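Local coordinates for protein hydrazine synthase beta subunit (Candidatus Kuenenia stuttgartiensis, PDB 5C2V) that forms part of the complex that condenses nitric oxide with ammonium into hydrazine, and may modulate transport of the hydroxylamine intermediate between its active sites, at residues 16-22 and 58-64; 69-73 and 99-104; 330-334 and 346-352; 92-96 and 123-127; 264-268 and 280-284. All blocks are in the same frame, centred on the assembly; numbering follows the deposited sequence.

Contact 1 (16-22 and 58-64); sequences FHITMSP and EASAVTP
Strands 16-20 and 58-62 start level, F16 beside E58 and H17 beside A59, and run the same way with axes 5.7 Å apart and 12° between them, yet they belong to different sheets and meet through side chains instead of backbone hydrogen bonds. At the start, the F16 ring and the E58 carboxylate lie stacked with their planes close to parallel, OE2 sitting over one ring face but shifted toward the rim. The aliphatic part of the glutamate shares in this overlap, E58 CG coming within 3.6 Å of F16 CD2. Other groups fix how the carboxylate is turned: OE1 accepts from W98, and OE2 from Q32 and Q56. H17 comes next. Its CG is trans to the backbone nitrogen (chi1 -170°), which lays the imidazole over the neighbouring backbone as a CH-pi contact, A59 CA standing 4.1 Å from the ring centroid and 16° off the normal. T19 then places CG2 against two residues, 3.5 Å from S60 OG and 4.1 Å from V62 CG2. The valine's other methyl serves the last pair, V62 CG1 meeting P22 CD at 3.9 Å. I18 and M20 turn their backs on this interface and pack on strand 333-338. Each of the two strands is the first of a four-stranded antiparallel sheet, and F16 O also reaches S323 in yet another sheet. Neighbouring first strands running side by side, blade to blade, are what the innermost layer of a beta-propeller is built from.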
# COMPACT_ATOMS: atom_id res chain seq x y z
N PHE B 16 -17.56 -53.90 1.65
CA PHE B 16 -18.15 -52.75 0.97
C PHE B 16 -18.96 -51.78 1.83
O PHE B 16 -19.26 -50.67 1.39
CB PHE B 16 -19.05 -53.28 -0.16
CG PHE B 16 -19.21 -52.33 -1.30
CD1 PHE B 16 -18.18 -52.13 -2.20
CD2 PHE B 16 -20.40 -51.64 -1.49
CE1 PHE B 16 -18.32 -51.26 -3.25
CE2 PHE B 16 -20.55 -50.77 -2.54
CZ PHE B 16 -19.51 -50.57 -3.43
N HIS B 17 -19.28 -52.17 3.06
CA HIS B 17 -20.21 -51.38 3.87
C HIS B 17 -20.06 -51.73 5.35
O HIS B 17 -19.57 -52.80 5.69
CB HIS B 17 -21.65 -51.62 3.40
CG HIS B 17 -22.66 -50.68 4.00
ND1 HIS B 17 -23.27 -50.92 5.21
CD2 HIS B 17 -23.17 -49.51 3.55
CE1 HIS B 17 -24.11 -49.94 5.48
NE2 HIS B 17 -24.06 -49.07 4.49
N ILE B 18 -20.50 -50.83 6.22
CA ILE B 18 -20.48 -51.11 7.65
C ILE B 18 -21.58 -50.34 8.38
O ILE B 18 -21.97 -49.25 7.98
CB ILE B 18 -19.09 -50.77 8.25
CG1 ILE B 18 -18.94 -51.39 9.65
CG2 ILE B 18 -18.85 -49.27 8.27
CD1 ILE B 18 -17.55 -51.22 10.24
N THR B 19 -22.10 -50.95 9.45
CA THR B 19 -23.08 -50.30 10.30
C THR B 19 -22.93 -50.82 11.72
O THR B 19 -22.08 -51.66 11.99
CB THR B 19 -24.52 -50.55 9.81
OG1 THR B 19 -25.45 -49.83 10.63
CG2 THR B 19 -24.86 -52.03 9.86
N MET B 20 -23.75 -50.31 12.63
CA MET B 20 -23.62 -50.67 14.04
C MET B 20 -24.98 -50.77 14.71
O MET B 20 -25.91 -50.03 14.37
CB MET B 20 -22.75 -49.64 14.76
CG MET B 20 -22.11 -50.15 16.04
SD MET B 20 -21.05 -48.89 16.79
CE MET B 20 -19.95 -49.91 17.76
N SER B 21 -25.10 -51.69 15.66
CA SER B 21 -26.33 -51.85 16.43
C SER B 21 -26.61 -50.58 17.23
O SER B 21 -25.68 -49.92 17.68
CB SER B 21 -26.23 -53.06 17.35
OG SER B 21 -25.12 -52.95 18.23
N PRO B 22 -27.90 -50.24 17.39
CA PRO B 22 -28.30 -49.03 18.13
C PRO B 22 -27.84 -49.04 19.58
O PRO B 22 -27.79 -47.98 20.21
CB PRO B 22 -29.84 -49.07 18.05
CG PRO B 22 -30.18 -50.48 17.70
CD PRO B 22 -29.06 -50.96 16.84
N GLU B 58 -24.08 -55.34 -0.83
CA GLU B 58 -23.50 -54.01 -0.64
C GLU B 58 -24.00 -53.14 0.52
O GLU B 58 -23.46 -52.05 0.74
CB GLU B 58 -23.59 -53.25 -1.96
CG GLU B 58 -22.70 -53.92 -2.99
CD GLU B 58 -22.77 -53.31 -4.36
OE1 GLU B 58 -23.64 -52.45 -4.60
OE2 GLU B 58 -21.92 -53.69 -5.19
N ALA B 59 -25.01 -53.59 1.26
CA ALA B 59 -25.57 -52.74 2.31
C ALA B 59 -26.32 -53.53 3.38
O ALA B 59 -26.77 -54.65 3.14
CB ALA B 59 -26.50 -51.69 1.71
N SER B 60 -26.45 -52.93 4.56
CA SER B 60 -27.20 -53.55 5.66
C SER B 60 -27.79 -52.52 6.62
O SER B 60 -27.22 -51.45 6.83
CB SER B 60 -26.31 -54.53 6.42
OG SER B 60 -25.15 -53.89 6.92
N ALA B 61 -28.93 -52.86 7.22
CA ALA B 61 -29.56 -52.01 8.22
C ALA B 61 -30.06 -52.83 9.40
O ALA B 61 -30.57 -53.94 9.23
CB ALA B 61 -30.71 -51.22 7.60
N VAL B 62 -29.91 -52.29 10.61
CA VAL B 62 -30.30 -52.99 11.82
C VAL B 62 -31.63 -52.49 12.36
O VAL B 62 -31.91 -51.29 12.32
CB VAL B 62 -29.22 -52.84 12.92
CG1 VAL B 62 -29.53 -53.75 14.11
CG2 VAL B 62 -27.85 -53.16 12.36
N THR B 63 -32.46 -53.41 12.86
CA THR B 63 -33.72 -53.05 13.50
C THR B 63 -33.44 -52.33 14.82
O THR B 63 -32.42 -52.60 15.46
CB THR B 63 -34.60 -54.29 13.75
OG1 THR B 63 -33.90 -55.22 14.59
CG2 THR B 63 -34.95 -54.97 12.43
N PRO B 64 -34.34 -51.41 15.22
CA PRO B 64 -34.19 -50.63 16.46
C PRO B 64 -33.90 -51.47 17.70
O PRO B 64 -33.17 -51.02 18.58
CB PRO B 64 -35.54 -49.92 16.58
CG PRO B 64 -35.99 -49.76 15.18
CD PRO B 64 -35.52 -50.99 14.45

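Contact 2 (69-73 and 99-104); sequences LYVCN and PSGIKI
C72 drops its sulfur into the angle between P99 and I102, with SG 3.6 Å from P99 CB and 3.5 Å from I102 CB. The thiol is swung anti to its own carbonyl carbon (chi1 -83°), a turn that carries it across to strand 99-104. Beside it the edge of the proline ring rests on main chain, P99 CG lying 3.4 Å from N73 O. Further along, I102 works with two branches. CG2 rests near both the C72 sulfur and the Y70 carbonyl, while the extended arm (chi2 167°) sends CD1 to 3.6 Å from Y70 CB, near where the ring joins the chain. I102 CD1 leans toward the CD2 side of the ring, and on the other ortho carbon Y70 CD1 meets I104 CD1 at 4.1 Å, these two side chains crossing at about a right angle. What would otherwise be a buried polar end is provided for, since the Y70 hydroxyl is hydrogen-bonded to T128. All the links between the two segments are apolar or simple van der Waals contacts, and the strands, running nearly antiparallel, do not pair. V113 of strand 110-115 joins the same cluster, touching C72, P99 and I102, whereas S100 points away from strand 69-73 and packs on R70 of the gamma subunit. The P99 side chain lies about 6 Å from the bound calcium ion. The second strand of one sheet thus packs face on against the first strand of the next, the apolar joint between successive blades of a beta-propeller.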
# COMPACT_ATOMS: atom_id res chain seq x y z
N LEU B 69 -31.02 -58.22 11.04
CA LEU B 69 -30.18 -57.47 10.12
C LEU B 69 -30.66 -57.65 8.68
O LEU B 69 -30.63 -58.75 8.14
CB LEU B 69 -28.72 -57.90 10.24
CG LEU B 69 -27.72 -57.21 9.31
CD1 LEU B 69 -27.60 -55.73 9.65
CD2 LEU B 69 -26.37 -57.89 9.37
N TYR B 70 -31.09 -56.55 8.06
CA TYR B 70 -31.54 -56.60 6.67
C TYR B 70 -30.40 -56.26 5.73
O TYR B 70 -29.93 -55.12 5.69
CB TYR B 70 -32.71 -55.64 6.45
CG TYR B 70 -34.04 -56.13 7.01
CD1 TYR B 70 -34.22 -56.29 8.38
CD2 TYR B 70 -35.10 -56.41 6.17
CE1 TYR B 70 -35.43 -56.73 8.89
CE2 TYR B 70 -36.31 -56.85 6.67
CZ TYR B 70 -36.47 -57.01 8.03
OH TYR B 70 -37.67 -57.44 8.54
N VAL B 71 -29.97 -57.25 4.95
CA VAL B 71 -28.80 -57.09 4.08
C VAL B 71 -29.22 -56.95 2.63
O VAL B 71 -30.12 -57.64 2.16
CB VAL B 71 -27.85 -58.29 4.23
CG1 VAL B 71 -26.58 -58.08 3.41
CG2 VAL B 71 -27.50 -58.52 5.69
N CYS B 72 -28.57 -56.04 1.90
CA CYS B 72 -28.88 -55.85 0.49
C CYS B 72 -27.97 -56.67 -0.40
O CYS B 72 -26.78 -56.37 -0.52
CB CYS B 72 -28.77 -54.37 0.11
SG CYS B 72 -30.22 -53.38 0.50
N ASN B 73 -28.53 -57.68 -1.06
CA ASN B 73 -27.77 -58.46 -2.03
C ASN B 73 -28.00 -57.89 -3.42
O ASN B 73 -29.10 -58.00 -3.99
CB ASN B 73 -28.17 -59.93 -1.97
CG ASN B 73 -28.17 -60.48 -0.56
OD1 ASN B 73 -27.12 -60.77 0.01
ND2 ASN B 73 -29.36 -60.64 0.02
N PRO B 99 -30.30 -53.67 -5.19
CA PRO B 99 -30.43 -52.76 -4.05
C PRO B 99 -29.05 -52.31 -3.58
O PRO B 99 -28.20 -53.14 -3.27
CB PRO B 99 -31.12 -53.63 -3.00
CG PRO B 99 -30.78 -55.05 -3.38
CD PRO B 99 -30.70 -55.05 -4.88
N SER B 100 -28.84 -51.00 -3.52
CA SER B 100 -27.57 -50.46 -3.02
C SER B 100 -27.64 -49.97 -1.58
O SER B 100 -26.63 -49.57 -1.01
CB SER B 100 -27.09 -49.33 -3.94
OG SER B 100 -28.07 -48.32 -4.06
N GLY B 101 -28.84 -49.98 -1.00
CA GLY B 101 -29.01 -49.48 0.34
C GLY B 101 -30.37 -49.76 0.94
O GLY B 101 -31.36 -49.92 0.22
N ILE B 102 -30.41 -49.80 2.26
CA ILE B 102 -31.62 -50.14 2.99
C ILE B 102 -31.65 -49.45 4.35
O ILE B 102 -30.60 -49.28 4.98
CB ILE B 102 -31.73 -51.67 3.16
CG1 ILE B 102 -33.08 -52.08 3.76
CG2 ILE B 102 -30.56 -52.22 3.97
CD1 ILE B 102 -33.36 -53.55 3.65
N LYS B 103 -32.83 -49.04 4.80
CA LYS B 103 -32.95 -48.43 6.13
C LYS B 103 -34.28 -48.74 6.82
O LYS B 103 -35.32 -48.79 6.18
CB LYS B 103 -32.76 -46.91 6.04
CG LYS B 103 -31.30 -46.50 6.06
CD LYS B 103 -31.06 -45.21 5.31
CE LYS B 103 -29.61 -44.79 5.42
NZ LYS B 103 -28.94 -45.39 6.60
N ILE B 104 -34.22 -48.94 8.13
CA ILE B 104 -35.41 -49.29 8.90
C ILE B 104 -36.09 -48.05 9.48
O ILE B 104 -35.42 -47.13 9.94
CB ILE B 104 -35.06 -50.26 10.05
CG1 ILE B 104 -34.06 -51.31 9.58
CG2 ILE B 104 -36.31 -50.90 10.62
CD1 ILE B 104 -34.59 -52.24 8.51

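Contact 3 (330-334 and 346-352); sequences DGKFC and VIRTAVD
K332 O is approached by two donors from the other segment, one backbone and one side chain. T349 N makes the sounder bond, 3.1 Å long and almost straight at 172°, although it comes from well above the carbonyl plane; R348 NH1 adds a weak one at 3.2 Å. The preceding carbonyl is gripped as well, T349 OG1 donating to G331 O over 2.8 Å in the carbonyl plane, on a lone pair. R348 gets its guanidinium there by leaving the backbone extended and then bending at chi2 (68°), which lays the chain beside F333 with R348 CD 3.6 Å from F333 CE1. Ring and guanidinium are tilted about 48° to each other, and any cation-pi attraction is weak at most. K332 CE lies over one guanidinium face, and two like charges come near, K332 NZ standing 4.3 Å from R348 NH2, which also bonds weakly to V351 O. The hairpin of strands 333-338 and 343-348 forms part of the chain's last, three-stranded propeller blade, and V346, I347 and R348 pair on their other side with an antiparallel strand of the gamma subunit, which continues the sheet. Within the hairpin, C334 and I347 form a hydrogen-bonded pair, C334 N to I347 O and I347 N to C334 O, each 2.9 Å. At the entry to the hairpin, D330 OD1 closes an Asx turn on K332 N and also bonds to S328. Past T349, V351 CG2 rests against G331 O.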
# COMPACT_ATOMS: atom_id res chain seq x y z
N ASP B 330 -22.55 -43.05 21.06
CA ASP B 330 -22.00 -41.96 21.87
C ASP B 330 -21.16 -41.00 21.03
O ASP B 330 -20.81 -39.91 21.48
CB ASP B 330 -21.19 -42.52 23.04
CG ASP B 330 -20.11 -43.49 22.60
OD1 ASP B 330 -19.85 -43.60 21.38
OD2 ASP B 330 -19.52 -44.16 23.47
N GLY B 331 -20.83 -41.42 19.81
CA GLY B 331 -20.11 -40.59 18.87
C GLY B 331 -18.63 -40.42 19.15
O GLY B 331 -17.98 -39.56 18.55
N LYS B 332 -18.09 -41.23 20.05
CA LYS B 332 -16.67 -41.12 20.40
C LYS B 332 -15.77 -42.00 19.54
O LYS B 332 -14.55 -41.92 19.63
CB LYS B 332 -16.48 -41.45 21.89
CG LYS B 332 -17.69 -41.16 22.75
CD LYS B 332 -17.30 -40.85 24.19
CE LYS B 332 -16.44 -41.95 24.79
NZ LYS B 332 -16.07 -41.64 26.20
N PHE B 333 -16.38 -42.84 18.70
CA PHE B 333 -15.61 -43.71 17.82
C PHE B 333 -16.21 -43.81 16.42
O PHE B 333 -17.42 -43.92 16.25
CB PHE B 333 -15.50 -45.11 18.43
CG PHE B 333 -14.67 -45.16 19.68
CD1 PHE B 333 -13.29 -45.14 19.61
CD2 PHE B 333 -15.27 -45.24 20.93
CE1 PHE B 333 -12.52 -45.18 20.76
CE2 PHE B 333 -14.51 -45.29 22.08
CZ PHE B 333 -13.13 -45.26 22.00
N CYS B 334 -15.33 -43.76 15.42
CA CYS B 334 -15.74 -43.86 14.02
C CYS B 334 -15.05 -45.04 13.34
O CYS B 334 -13.82 -45.15 13.37
CB CYS B 334 -15.43 -42.57 13.27
SG CYS B 334 -15.89 -42.58 11.52
N VAL B 346 -10.35 -48.10 13.13
CA VAL B 346 -11.02 -47.55 14.30
C VAL B 346 -10.43 -46.19 14.67
O VAL B 346 -9.23 -46.08 14.92
CB VAL B 346 -10.92 -48.50 15.51
CG1 VAL B 346 -11.72 -47.95 16.69
CG2 VAL B 346 -11.41 -49.89 15.14
N ILE B 347 -11.28 -45.17 14.71
CA ILE B 347 -10.83 -43.81 14.94
C ILE B 347 -11.45 -43.22 16.21
O ILE B 347 -12.66 -43.29 16.42
CB ILE B 347 -11.19 -42.89 13.75
CG1 ILE B 347 -10.87 -43.58 12.43
CG2 ILE B 347 -10.48 -41.55 13.87
CD1 ILE B 347 -11.31 -42.79 11.21
N ARG B 348 -10.60 -42.63 17.06
CA ARG B 348 -11.08 -41.90 18.22
C ARG B 348 -11.39 -40.47 17.80
O ARG B 348 -10.51 -39.75 17.34
CB ARG B 348 -10.05 -41.92 19.34
CG ARG B 348 -10.44 -41.14 20.59
CD ARG B 348 -11.61 -41.79 21.31
NE ARG B 348 -11.86 -41.18 22.61
CZ ARG B 348 -12.77 -40.23 22.83
NH1 ARG B 348 -13.51 -39.77 21.83
NH2 ARG B 348 -12.92 -39.73 24.05
N THR B 349 -12.65 -40.06 17.95
CA THR B 349 -13.09 -38.76 17.46
C THR B 349 -12.74 -37.63 18.43
O THR B 349 -12.14 -37.86 19.48
CB THR B 349 -14.60 -38.74 17.20
OG1 THR B 349 -15.30 -38.90 18.44
CG2 THR B 349 -14.99 -39.86 16.26
N ALA B 350 -13.11 -36.41 18.07
CA ALA B 350 -12.84 -35.24 18.89
C ALA B 350 -13.75 -35.20 20.11
O ALA B 350 -13.44 -34.53 21.10
CB ALA B 350 -13.01 -33.97 18.07
N VAL B 351 -14.86 -35.92 20.04
CA VAL B 351 -15.82 -35.97 21.14
C VAL B 351 -15.21 -36.61 22.38
O VAL B 351 -14.57 -37.67 22.30
CB VAL B 351 -17.09 -36.76 20.74
CG1 VAL B 351 -18.12 -36.72 21.86
CG2 VAL B 351 -17.67 -36.20 19.45
N ASP B 352 -15.39 -35.97 23.53
CA ASP B 352 -14.85 -36.47 24.78
C ASP B 352 -15.88 -36.35 25.91
O ASP B 352 -17.02 -36.79 25.77
CB ASP B 352 -13.58 -35.72 25.16
CG ASP B 352 -13.77 -34.21 25.16
OD1 ASP B 352 -14.70 -33.73 24.50
OD2 ASP B 352 -12.98 -33.51 25.84

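Contact 4 (92-96 and 123-127); sequences EIKVG and IDVID
D124 OD2 receives the backbone N-H of G96 at 2.8 Å, the nitrogen lying nearly in line with the oxygen's own C-O bond and the hydrogen bond moderately bent (148°). The same oxygen also borders the next side chain, V95 CB being 3.3 Å away, and K133 adds a long, weak ion pair. D124 OD1 is spoken for elsewhere by the S136 hydroxyl. Both carboxylate oxygens are therefore engaged, which holds the group's rotation and probably helps to offset a charge in a buried setting. Beyond this polar link the contact is apolar. I93 and I126 reach toward each other tip to tip, I93 CD1 touching I126 CG2 at 3.6 Å and standing 4.0 Å from I126 CD1. V95 bridges the two regimes: its CG1, set anti to the carbonyl carbon (chi1 -65°), looks onto I126 CD1 at 4.3 Å while its CB sits at the aspartate. V81 and V79 of strand 78-83 lie against I93 and V95, and V113 of strand 110-115 against I126, so that hydrophobic residues of both sheets close round the joint. The bonded G96 leads directly into D97, which with D77 belongs to the calcium site, and G96 itself lies about 7 Å from the ion. Here the end of the last strand of one four-stranded blade and the loop leaving it meet the third strand of the following blade, an outer seam of the beta-propeller that sits beside its bound metal.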
# COMPACT_ATOMS: atom_id res chain seq x y z
N GLU B 92 -35.33 -64.66 2.36
CA GLU B 92 -34.88 -63.83 1.25
C GLU B 92 -36.08 -63.19 0.54
O GLU B 92 -36.91 -63.88 -0.05
CB GLU B 92 -34.06 -64.64 0.25
CG GLU B 92 -33.69 -63.87 -1.01
CD GLU B 92 -32.96 -64.72 -2.02
OE1 GLU B 92 -32.85 -64.29 -3.19
OE2 GLU B 92 -32.49 -65.82 -1.65
N ILE B 93 -36.16 -61.86 0.60
CA ILE B 93 -37.21 -61.12 -0.08
C ILE B 93 -36.68 -60.59 -1.41
O ILE B 93 -35.55 -60.13 -1.48
CB ILE B 93 -37.73 -59.95 0.78
CG1 ILE B 93 -37.90 -60.39 2.23
CG2 ILE B 93 -39.03 -59.39 0.21
CD1 ILE B 93 -38.24 -59.27 3.17
N LYS B 94 -37.49 -60.65 -2.46
CA LYS B 94 -37.02 -60.21 -3.77
C LYS B 94 -37.48 -58.79 -4.11
O LYS B 94 -38.65 -58.44 -3.95
CB LYS B 94 -37.46 -61.20 -4.85
CG LYS B 94 -36.82 -62.56 -4.69
CD LYS B 94 -36.90 -63.40 -5.95
CE LYS B 94 -36.09 -64.68 -5.80
NZ LYS B 94 -34.68 -64.41 -5.42
N VAL B 95 -36.53 -57.99 -4.58
CA VAL B 95 -36.74 -56.56 -4.82
C VAL B 95 -36.34 -56.19 -6.24
O VAL B 95 -36.04 -57.06 -7.06
CB VAL B 95 -35.94 -55.70 -3.83
CG1 VAL B 95 -36.45 -55.90 -2.41
CG2 VAL B 95 -34.45 -56.02 -3.92
N GLY B 96 -36.33 -54.89 -6.54
CA GLY B 96 -35.94 -54.42 -7.85
C GLY B 96 -34.44 -54.55 -8.07
O GLY B 96 -33.76 -55.21 -7.29
N ILE B 123 -38.01 -47.37 -4.98
CA ILE B 123 -37.72 -47.66 -3.59
C ILE B 123 -38.75 -48.66 -3.09
O ILE B 123 -39.92 -48.33 -2.94
CB ILE B 123 -37.75 -46.40 -2.71
CG1 ILE B 123 -36.81 -45.33 -3.28
CG2 ILE B 123 -37.36 -46.73 -1.28
CD1 ILE B 123 -36.91 -44.00 -2.58
N ASP B 124 -38.31 -49.89 -2.82
CA ASP B 124 -39.23 -50.94 -2.41
C ASP B 124 -39.44 -50.92 -0.91
O ASP B 124 -38.48 -50.85 -0.14
CB ASP B 124 -38.72 -52.31 -2.86
CG ASP B 124 -38.72 -52.47 -4.37
OD1 ASP B 124 -39.43 -51.71 -5.05
OD2 ASP B 124 -38.01 -53.37 -4.87
N VAL B 125 -40.70 -50.97 -0.49
CA VAL B 125 -41.03 -50.98 0.93
C VAL B 125 -41.27 -52.41 1.40
O VAL B 125 -41.79 -53.25 0.67
CB VAL B 125 -42.27 -50.09 1.23
CG1 VAL B 125 -42.07 -48.71 0.65
CG2 VAL B 125 -43.53 -50.71 0.67
N ILE B 126 -40.85 -52.69 2.63
CA ILE B 126 -40.94 -54.03 3.20
C ILE B 126 -41.49 -53.99 4.62
O ILE B 126 -40.92 -53.34 5.50
CB ILE B 126 -39.56 -54.72 3.21
CG1 ILE B 126 -39.08 -55.00 1.79
CG2 ILE B 126 -39.61 -56.00 4.02
CD1 ILE B 126 -37.70 -55.62 1.71
N ASP B 127 -42.59 -54.70 4.85
CA ASP B 127 -43.13 -54.83 6.20
C ASP B 127 -42.28 -55.80 7.00
O ASP B 127 -41.90 -56.86 6.50
CB ASP B 127 -44.59 -55.29 6.16
CG ASP B 127 -45.21 -55.37 7.54
OD1 ASP B 127 -45.61 -54.31 8.07
OD2 ASP B 127 -45.28 -56.48 8.10

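Contact 5 (264-268 and 280-284); sequences KGKYL and ILDMD
Backbone hydrogen bonds carry the first part of the contact, L268 N to L281 O and L281 N to L268 O, each 2.9 Å. Beyond this pair the chain of 280-284 turns into a helix, but the pairing goes one step further, because M283 N donates to K266 O, again at 2.9 Å. Weaker CA-H...O contacts fill in between, with Y267 CA 3.3 Å from L281 O; that oxygen also stands at the edge of the tyrosine ring, near its plane. Side-chain polarity is used once, for the helix start. D282 occupies the N-cap position and its OD1 takes the N-H of D284 at 3.1 Å, met nearly head-on, with a weaker bond from K285. Apolar overlap forms the third group. M283 is folded at chi2 (-58°) and again at chi3, so CG lies over the peptide joining Y267 to L268 and the sulfur comes to rest beside the leucine, M283 SD to L268 CB 3.7 Å, the two side chains passing at a slant. On the sheet face that carries Y267 and D282, Y267 CD1 touches I280 CG2 at 4.2 Å, and V313 of strand 312-317 packs on both Y267 and D282. The chemistry implies a hairpin closed mainly by main-chain bonds, with one methionine packed across the strand-to-helix turn and an aspartate whose negative charge would probably also suit the positive end of the helix dipole.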
# COMPACT_ATOMS: atom_id res chain seq x y z
N LYS B 264 -25.07 -35.65 18.03
CA LYS B 264 -25.48 -34.31 18.42
C LYS B 264 -25.33 -33.31 17.28
O LYS B 264 -25.61 -32.12 17.43
CB LYS B 264 -24.70 -33.85 19.65
CG LYS B 264 -24.98 -34.69 20.89
CD LYS B 264 -24.24 -34.18 22.11
CE LYS B 264 -24.48 -35.07 23.31
NZ LYS B 264 -23.72 -34.60 24.50
N GLY B 265 -24.87 -33.80 16.12
CA GLY B 265 -24.74 -32.96 14.94
C GLY B 265 -23.51 -32.06 14.97
O GLY B 265 -23.48 -31.03 14.30
N LYS B 266 -22.52 -32.45 15.76
CA LYS B 266 -21.30 -31.65 15.90
C LYS B 266 -20.34 -31.82 14.73
O LYS B 266 -19.75 -30.85 14.26
CB LYS B 266 -20.58 -32.01 17.20
CG LYS B 266 -21.48 -32.05 18.43
CD LYS B 266 -20.66 -31.91 19.70
CE LYS B 266 -21.38 -32.54 20.88
NZ LYS B 266 -21.83 -31.53 21.87
N TYR B 267 -20.18 -33.05 14.26
CA TYR B 267 -19.20 -33.34 13.22
C TYR B 267 -19.78 -34.15 12.06
O TYR B 267 -20.78 -34.86 12.23
CB TYR B 267 -18.00 -34.10 13.80
CG TYR B 267 -17.26 -33.36 14.88
CD1 TYR B 267 -16.25 -32.46 14.57
CD2 TYR B 267 -17.57 -33.56 16.22
CE1 TYR B 267 -15.57 -31.78 15.56
CE2 TYR B 267 -16.89 -32.89 17.22
CZ TYR B 267 -15.89 -32.00 16.88
OH TYR B 267 -15.22 -31.32 17.87
N LEU B 268 -19.16 -34.04 10.90
CA LEU B 268 -19.51 -34.89 9.76
C LEU B 268 -18.31 -35.75 9.37
O LEU B 268 -17.18 -35.26 9.29
CB LEU B 268 -19.98 -34.05 8.57
CG LEU B 268 -20.44 -34.86 7.35
CD1 LEU B 268 -21.58 -35.79 7.72
CD2 LEU B 268 -20.85 -33.93 6.22
N ILE B 280 -12.99 -35.42 8.40
CA ILE B 280 -13.87 -34.98 9.48
C ILE B 280 -14.04 -33.47 9.45
O ILE B 280 -13.06 -32.72 9.49
CB ILE B 280 -13.35 -35.41 10.85
CG1 ILE B 280 -12.95 -36.89 10.83
CG2 ILE B 280 -14.38 -35.14 11.93
CD1 ILE B 280 -12.33 -37.38 12.12
N LEU B 281 -15.30 -33.03 9.40
CA LEU B 281 -15.64 -31.62 9.29
C LEU B 281 -16.44 -31.13 10.49
O LEU B 281 -17.16 -31.90 11.13
CB LEU B 281 -16.43 -31.36 8.01
CG LEU B 281 -15.82 -31.82 6.69
CD1 LEU B 281 -16.78 -31.56 5.54
CD2 LEU B 281 -14.49 -31.13 6.45
N ASP B 282 -16.33 -29.83 10.78
CA ASP B 282 -17.07 -29.21 11.87
C ASP B 282 -18.41 -28.71 11.33
O ASP B 282 -18.45 -27.79 10.51
CB ASP B 282 -16.25 -28.06 12.48
CG ASP B 282 -16.84 -27.54 13.78
OD1 ASP B 282 -18.06 -27.31 13.85
OD2 ASP B 282 -16.06 -27.36 14.74
N MET B 283 -19.49 -29.30 11.82
CA MET B 283 -20.81 -29.07 11.23
C MET B 283 -21.44 -27.74 11.64
O MET B 283 -22.34 -27.25 10.96
CB MET B 283 -21.75 -30.22 11.58
CG MET B 283 -21.63 -31.41 10.65
SD MET B 283 -21.94 -30.97 8.93
CE MET B 283 -23.66 -30.46 9.01
N ASP B 284 -21.01 -27.17 12.76
CA ASP B 284 -21.53 -25.88 13.19
C ASP B 284 -20.87 -24.73 12.43
O ASP B 284 -21.46 -23.66 12.27
CB ASP B 284 -21.36 -25.70 14.70
CG ASP B 284 -22.15 -26.72 15.50
OD1 ASP B 284 -23.39 -26.76 15.32
OD2 ASP B 284 -21.56 -27.46 16.30

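In the fold
All five contacts belong to one seven-bladed ring, but at two kinds of joint. Contacts 1, 2 and 4 cross between blades on one part of it: contacts 1 and 2 have centres about 8 Å apart and share the sheet of strands 57-62 and 68-73, where A61 N and Y70 O, 2.9 Å apart, probably hydrogen-bond. Contact 4 follows, its centre about 9 Å from that of contact 2, both near the calcium ion bound at D77 and D97, the P99 side chain about 6 Å and G96 about 7 Å from it. Contacts 3 and 5 are hairpins of adjoining sheets, centres about 12 Å apart, joined where A350 CB packs 3.4 Å from Y267 OH. Contacts 3 and 4 stand about 34 Å apart, on opposite sides of the chain's centre.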